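Local coordinates for NAD_Gly3P_dh, NAD-dependent glycerol-3-phosphate dehydrogenase (Streptosporangium roseum, PDB 5OCM) that reduces imines to amines with NADPH as hydride donor, as an imine reductase related to the beta-hydroxyacid dehydrogenases, at the interface of chains A and B. Numbering follows the deposited sequence. Chains: chain A/B, NAD_Gly3P_dh, NAD-dependent glycerol-3-phosphate dehydrogenase.

Contact 1: the interface of chains A and B. Residues chain A 165, 168-169; chain B 191, 196, 200-201, 204.
A:Tyr169 reaches across from helix 165-192 of chain A into a pocket lined by chain B. It buries about 102 Å² against the partner, the largest share in this patch. The pocket walls come from the end of helix 165-192, the following loop and the start of helix 198-225. The phenol ring meets B:Phe204 edge to face. The two planes stand 70° apart, and CE2 of A:Tyr169 lies 3.6 Å from CD1 of B:Phe204, over the rim of that ring. The methyl CD2 of B:Leu191 lies over one face of the phenol, toward the CD1 and CE1 rim, 3.8 Å from CD1 of A:Tyr169. It is shared with A:Leu168. The two leucine side chains slide past each other in opposite directions, and CG of A:Leu168 packs tightly on the same methyl, at 3.5 Å. B:Val196, in the loop between the two helices, closes the far end of the pocket. Its CG1 is anti to the backbone N (chi1 172°), which points this methyl at the phenol oxygen. Cutting A:Tyr169 back to an alanine would probably leave a gap between B:Leu191 and B:Phe204 and take away the aromatic edge that packs on B:Phe204. The phenol oxygen OH of A:Tyr169 ends between two methyl groups, 3.5 Å from CG1 of B:Val196 and 3.6 Å from CG2 of B:Thr200.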
# COMPACT_ATOMS: atom_id res chain seq x y z
N LEU A 165 0.67 -21.83 -7.77
CA LEU A 165 -0.17 -20.76 -7.12
C LEU A 165 0.66 -19.91 -6.23
O LEU A 165 0.43 -18.70 -6.15
CB LEU A 165 -1.29 -21.37 -6.29
CG LEU A 165 -2.55 -21.78 -7.05
CD1 LEU A 165 -3.44 -22.61 -6.09
CD2 LEU A 165 -3.25 -20.56 -7.64
N LEU A 168 2.39 -17.24 -8.25
CA LEU A 168 1.43 -16.28 -8.79
C LEU A 168 0.98 -15.30 -7.73
O LEU A 168 1.02 -14.06 -7.95
CB LEU A 168 0.24 -17.08 -9.31
CG LEU A 168 -0.73 -16.35 -10.15
CD1 LEU A 168 -0.04 -15.86 -11.42
CD2 LEU A 168 -1.85 -17.32 -10.55
N TYR A 169 0.59 -15.82 -6.57
CA TYR A 169 0.28 -14.93 -5.43
C TYR A 169 1.47 -14.09 -5.02
O TYR A 169 1.33 -12.89 -4.79
CB TYR A 169 -0.19 -15.69 -4.18
CG TYR A 169 -1.66 -16.04 -4.15
CD1 TYR A 169 -2.20 -17.05 -4.95
CD2 TYR A 169 -2.52 -15.37 -3.26
CE1 TYR A 169 -3.54 -17.38 -4.86
CE2 TYR A 169 -3.86 -15.71 -3.18
CZ TYR A 169 -4.37 -16.70 -3.97
OH TYR A 169 -5.71 -16.99 -3.81
N LEU B 191 -3.98 -12.61 -11.31
CA LEU B 191 -4.59 -13.78 -10.67
C LEU B 191 -5.89 -14.24 -11.36
O LEU B 191 -6.19 -15.43 -11.40
CB LEU B 191 -4.83 -13.54 -9.20
CG LEU B 191 -3.54 -13.75 -8.40
CD1 LEU B 191 -3.59 -13.02 -7.08
CD2 LEU B 191 -3.33 -15.21 -8.12
N VAL B 196 -8.69 -16.86 -10.21
CA VAL B 196 -8.71 -16.55 -8.82
C VAL B 196 -9.49 -15.21 -8.73
O VAL B 196 -9.12 -14.23 -9.40
CB VAL B 196 -7.31 -16.43 -8.22
CG1 VAL B 196 -7.41 -15.89 -6.73
CG2 VAL B 196 -6.60 -17.77 -8.26
N THR B 200 -11.15 -13.32 -3.40
CA THR B 200 -10.25 -14.34 -2.84
C THR B 200 -8.85 -13.77 -2.54
O THR B 200 -8.29 -14.05 -1.48
CB THR B 200 -10.14 -15.56 -3.78
OG1 THR B 200 -11.48 -16.07 -3.92
CG2 THR B 200 -9.26 -16.64 -3.22
N PHE B 201 -8.33 -12.98 -3.47
CA PHE B 201 -7.03 -12.34 -3.35
C PHE B 201 -6.99 -11.28 -2.28
O PHE B 201 -5.98 -11.16 -1.58
CB PHE B 201 -6.64 -11.80 -4.72
CG PHE B 201 -5.32 -11.07 -4.76
CD1 PHE B 201 -4.18 -11.67 -4.24
CD2 PHE B 201 -5.22 -9.86 -5.41
CE1 PHE B 201 -2.94 -11.01 -4.31
CE2 PHE B 201 -3.96 -9.19 -5.49
CZ PHE B 201 -2.86 -9.76 -4.89
N PHE B 204 -5.46 -11.72 1.28
CA PHE B 204 -3.99 -11.93 1.18
C PHE B 204 -3.29 -10.59 0.95
O PHE B 204 -2.29 -10.26 1.61
CB PHE B 204 -3.65 -12.90 0.04
CG PHE B 204 -4.12 -14.29 0.29
CD1 PHE B 204 -5.42 -14.69 -0.07
CD2 PHE B 204 -3.30 -15.25 0.89
CE1 PHE B 204 -5.87 -15.99 0.17
CE2 PHE B 204 -3.77 -16.51 1.20
CZ PHE B 204 -5.04 -16.90 0.85

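Contact 2: the interface of chains A and B. Residues chain A 212, 215-216, 219; chain B 180-181, 184, 206, 209.
A:Val216 and B:Phe184 form the tight part of this contact between helix 198-225 of chain A and helix 165-192 of chain B. The methyl CG1 of A:Val216 stands over the centre of the phenyl face in a CH-pi contact, 3.6 Å from CE1 of B:Phe184. With chi1 at 168°, B:Phe184 holds its ring over the valine. B:Asn206, on helix 198-225 of chain B, approaches A:Val216 from the opposite direction. Its amide nitrogen ND2 lies 3.4 Å from CG1 of A:Val216, so the methyl has the ring and the amide as close neighbours. A:Val216 buries about 61 Å² here. B:Leu181 is nearly as well covered, with about 57 Å², but its packing is looser. Its two methyls divide the work. CD2 lies 4.0 Å from CG2 of A:Val216 and also near A:Val212. CD1 turns to the ring of A:Tyr219, 3.9 Å from CE2. The margins touch more lightly. CG1 of A:Val212 is 4.0 Å from CG2 of B:Thr180. A:Phe215 and B:Ile209 lose little surface to the partner. B:Ile209 comes no nearer than 4.4 Å, measured from its CD1 to CG2 of A:Val216.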
# COMPACT_ATOMS: atom_id res chain seq x y z
N VAL A 212 -6.68 2.28 3.32
CA VAL A 212 -6.73 1.87 1.91
C VAL A 212 -7.10 0.39 1.81
O VAL A 212 -7.74 -0.04 0.83
CB VAL A 212 -5.40 2.21 1.23
CG1 VAL A 212 -5.35 1.61 -0.17
CG2 VAL A 212 -5.25 3.76 1.16
N PHE A 215 -10.63 -0.01 1.03
CA PHE A 215 -10.93 0.25 -0.37
C PHE A 215 -10.59 -0.99 -1.19
O PHE A 215 -11.34 -1.36 -2.09
CB PHE A 215 -10.18 1.46 -0.97
CG PHE A 215 -10.13 2.70 -0.10
CD1 PHE A 215 -11.07 2.94 0.86
CD2 PHE A 215 -9.14 3.63 -0.32
CE1 PHE A 215 -10.98 4.08 1.67
CE2 PHE A 215 -9.06 4.78 0.48
CZ PHE A 215 -9.97 4.97 1.49
N VAL A 216 -9.47 -1.64 -0.87
CA VAL A 216 -9.12 -2.88 -1.58
C VAL A 216 -10.29 -3.89 -1.49
O VAL A 216 -10.67 -4.49 -2.49
CB VAL A 216 -7.82 -3.49 -1.00
CG1 VAL A 216 -7.61 -4.95 -1.44
CG2 VAL A 216 -6.62 -2.62 -1.39
N TYR A 219 -13.40 -2.69 -3.55
CA TYR A 219 -13.13 -2.67 -4.97
C TYR A 219 -12.99 -4.09 -5.49
O TYR A 219 -13.38 -4.37 -6.64
CB TYR A 219 -11.95 -1.78 -5.32
CG TYR A 219 -12.16 -0.31 -4.98
CD1 TYR A 219 -13.39 0.18 -4.50
CD2 TYR A 219 -11.13 0.59 -5.15
CE1 TYR A 219 -13.51 1.55 -4.12
CE2 TYR A 219 -11.26 1.93 -4.77
CZ TYR A 219 -12.43 2.39 -4.27
OH TYR A 219 -12.50 3.72 -3.89
N THR B 180 -0.86 1.81 -4.18
CA THR B 180 -1.35 0.57 -3.58
C THR B 180 -2.54 0.00 -4.37
O THR B 180 -2.58 -1.19 -4.70
CB THR B 180 -1.76 0.79 -2.11
OG1 THR B 180 -0.68 1.35 -1.35
CG2 THR B 180 -2.23 -0.50 -1.47
N LEU B 181 -3.49 0.85 -4.72
CA LEU B 181 -4.66 0.36 -5.48
C LEU B 181 -4.30 -0.13 -6.87
O LEU B 181 -4.79 -1.17 -7.32
CB LEU B 181 -5.75 1.44 -5.58
CG LEU B 181 -6.48 1.80 -4.33
CD1 LEU B 181 -7.45 2.91 -4.63
CD2 LEU B 181 -7.17 0.55 -3.74
N PHE B 184 -2.60 -3.42 -6.52
CA PHE B 184 -3.60 -4.44 -6.15
C PHE B 184 -4.41 -4.88 -7.39
O PHE B 184 -4.63 -6.10 -7.63
CB PHE B 184 -4.59 -3.93 -5.09
CG PHE B 184 -5.77 -4.84 -4.93
CD1 PHE B 184 -5.58 -6.08 -4.30
CD2 PHE B 184 -7.00 -4.56 -5.46
CE1 PHE B 184 -6.62 -6.99 -4.21
CE2 PHE B 184 -8.07 -5.48 -5.34
CZ PHE B 184 -7.87 -6.69 -4.73
N ASN B 206 -4.37 -7.67 1.77
CA ASN B 206 -4.47 -6.79 2.94
C ASN B 206 -3.54 -7.27 4.09
O ASN B 206 -2.90 -6.45 4.77
CB ASN B 206 -5.91 -6.69 3.43
CG ASN B 206 -6.79 -5.82 2.50
OD1 ASN B 206 -8.06 -5.92 2.57
ND2 ASN B 206 -6.20 -4.99 1.71
N ILE B 209 -0.17 -6.05 2.96
CA ILE B 209 -0.07 -4.62 3.10
C ILE B 209 0.24 -4.28 4.54
O ILE B 209 1.06 -3.35 4.83
CB ILE B 209 -1.36 -3.92 2.59
CG1 ILE B 209 -1.43 -3.91 1.06
CG2 ILE B 209 -1.48 -2.46 3.11
CD1 ILE B 209 -2.80 -3.66 0.50

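Contact 3: the interface of chains A and B. Residues chain A 204-205, 207-208; chain B 120-121, 132, 173.
A:Arg207 and B:Phe132 lie alongside each other, their side chains running in opposite directions. The arginine is extended from CG to NE and passes along one face of the phenyl ring. Its CG lies 3.8 Å from CE1 of B:Phe132, above the rim. The guanidinium and ring planes are 17° apart, but the guanidinium itself sits over CB of the phenylalanine. CB of B:Met120 covers the opposite face, so the ring is clamped between the two chains. A:Trp208 meets the ring differently, with CB at its edge, in plane and 3.8 Å from CZ of B:Phe132. A chi1 of 178° carries the indole of A:Trp208 on into chain B. There it crosses B:Met120 at about a right angle, with the methionine methyl CE over the centre of one indole face. B:Leu173 packs its CD2 on the helix 198-225 backbone, 3.6 Å from CA of A:Ala205. The indole nitrogen NE1 of A:Trp208 donates a bent hydrogen bond (119° at H) to the backbone O of B:Leu173, 2.8 Å away, from above the carbonyl plane.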
# COMPACT_ATOMS: atom_id res chain seq x y z
N PHE A 204 1.61 8.68 9.66
CA PHE A 204 0.47 9.13 8.82
C PHE A 204 0.29 8.18 7.62
O PHE A 204 -0.82 7.73 7.33
CB PHE A 204 0.68 10.57 8.35
CG PHE A 204 0.68 11.58 9.44
CD1 PHE A 204 -0.53 12.14 9.89
CD2 PHE A 204 1.85 11.98 10.05
CE1 PHE A 204 -0.55 13.06 10.95
CE2 PHE A 204 1.82 12.91 11.12
CZ PHE A 204 0.64 13.44 11.56
N ALA A 205 1.40 7.91 6.94
CA ALA A 205 1.35 6.98 5.81
C ALA A 205 0.76 5.65 6.24
O ALA A 205 -0.10 5.09 5.55
CB ALA A 205 2.71 6.80 5.18
N ARG A 207 -1.17 4.81 8.89
CA ARG A 207 -2.58 4.90 9.23
C ARG A 207 -3.45 4.98 7.96
O ARG A 207 -4.50 4.33 7.84
CB ARG A 207 -2.81 6.13 10.09
CG ARG A 207 -4.29 6.18 10.49
CD ARG A 207 -4.48 7.09 11.66
NE ARG A 207 -5.88 7.01 12.06
CZ ARG A 207 -6.40 7.62 13.13
NH1 ARG A 207 -5.62 8.46 13.84
NH2 ARG A 207 -7.72 7.42 13.43
N TRP A 208 -2.99 5.72 6.97
CA TRP A 208 -3.68 5.83 5.71
C TRP A 208 -3.67 4.51 4.91
O TRP A 208 -4.71 4.09 4.36
CB TRP A 208 -3.08 6.98 4.89
CG TRP A 208 -3.67 7.16 3.55
CD1 TRP A 208 -3.00 7.20 2.40
CD2 TRP A 208 -5.06 7.39 3.21
NE1 TRP A 208 -3.86 7.42 1.36
CE2 TRP A 208 -5.13 7.57 1.84
CE3 TRP A 208 -6.24 7.48 3.97
CZ2 TRP A 208 -6.33 7.79 1.16
CZ3 TRP A 208 -7.47 7.72 3.28
CH2 TRP A 208 -7.48 7.85 1.87
N MET B 120 -8.97 12.44 5.10
CA MET B 120 -8.29 11.21 4.73
C MET B 120 -9.24 10.06 5.06
O MET B 120 -9.02 9.22 5.96
CB MET B 120 -6.94 11.05 5.48
CG MET B 120 -6.00 12.26 5.35
SD MET B 120 -5.81 12.99 3.74
CE MET B 120 -5.33 11.57 2.76
N ALA B 121 -10.30 10.03 4.28
CA ALA B 121 -11.41 9.07 4.45
C ALA B 121 -12.31 9.14 3.23
O ALA B 121 -12.41 10.20 2.57
CB ALA B 121 -12.22 9.40 5.68
N PHE B 132 -9.79 9.77 9.50
CA PHE B 132 -8.79 10.70 9.80
C PHE B 132 -8.75 11.91 9.02
O PHE B 132 -9.00 11.89 7.86
CB PHE B 132 -7.46 10.32 10.50
CG PHE B 132 -6.38 9.89 9.56
CD1 PHE B 132 -6.64 8.86 8.75
CD2 PHE B 132 -5.28 10.68 9.37
CE1 PHE B 132 -5.63 8.46 7.82
CE2 PHE B 132 -4.30 10.30 8.48
CZ PHE B 132 -4.46 9.20 7.71
N LEU B 173 -0.05 11.49 0.74
CA LEU B 173 -0.86 10.34 1.16
C LEU B 173 -1.71 9.76 0.01
O LEU B 173 -1.74 8.52 -0.19
CB LEU B 173 -1.74 10.71 2.36
CG LEU B 173 -0.99 11.00 3.67
CD1 LEU B 173 -1.97 11.57 4.66
CD2 LEU B 173 -0.29 9.74 4.25

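Contact 2 lies between the others, with C-alpha centres about 14 Å from contact 1 and 13 Å from contact 3. Contacts 1 and 3 are about 26 Å apart. All three use helices 165-192 and 198-225, which pack across the deposited pair, likely the family's biological dimer. Residue 204 serves contact 1 from chain B and contact 3 from chain A. Contact 3 also brings in strands 113-120 and 132-136 of chain B. It therefore ties one subunit's helices to the other's cofactor-binding domain. A:Trp208 and B:Ala121 match positions that line the trifluoroacetophenone hydrate pocket, so pairing probably shapes the active site. Two-fold symmetry repeats each contact.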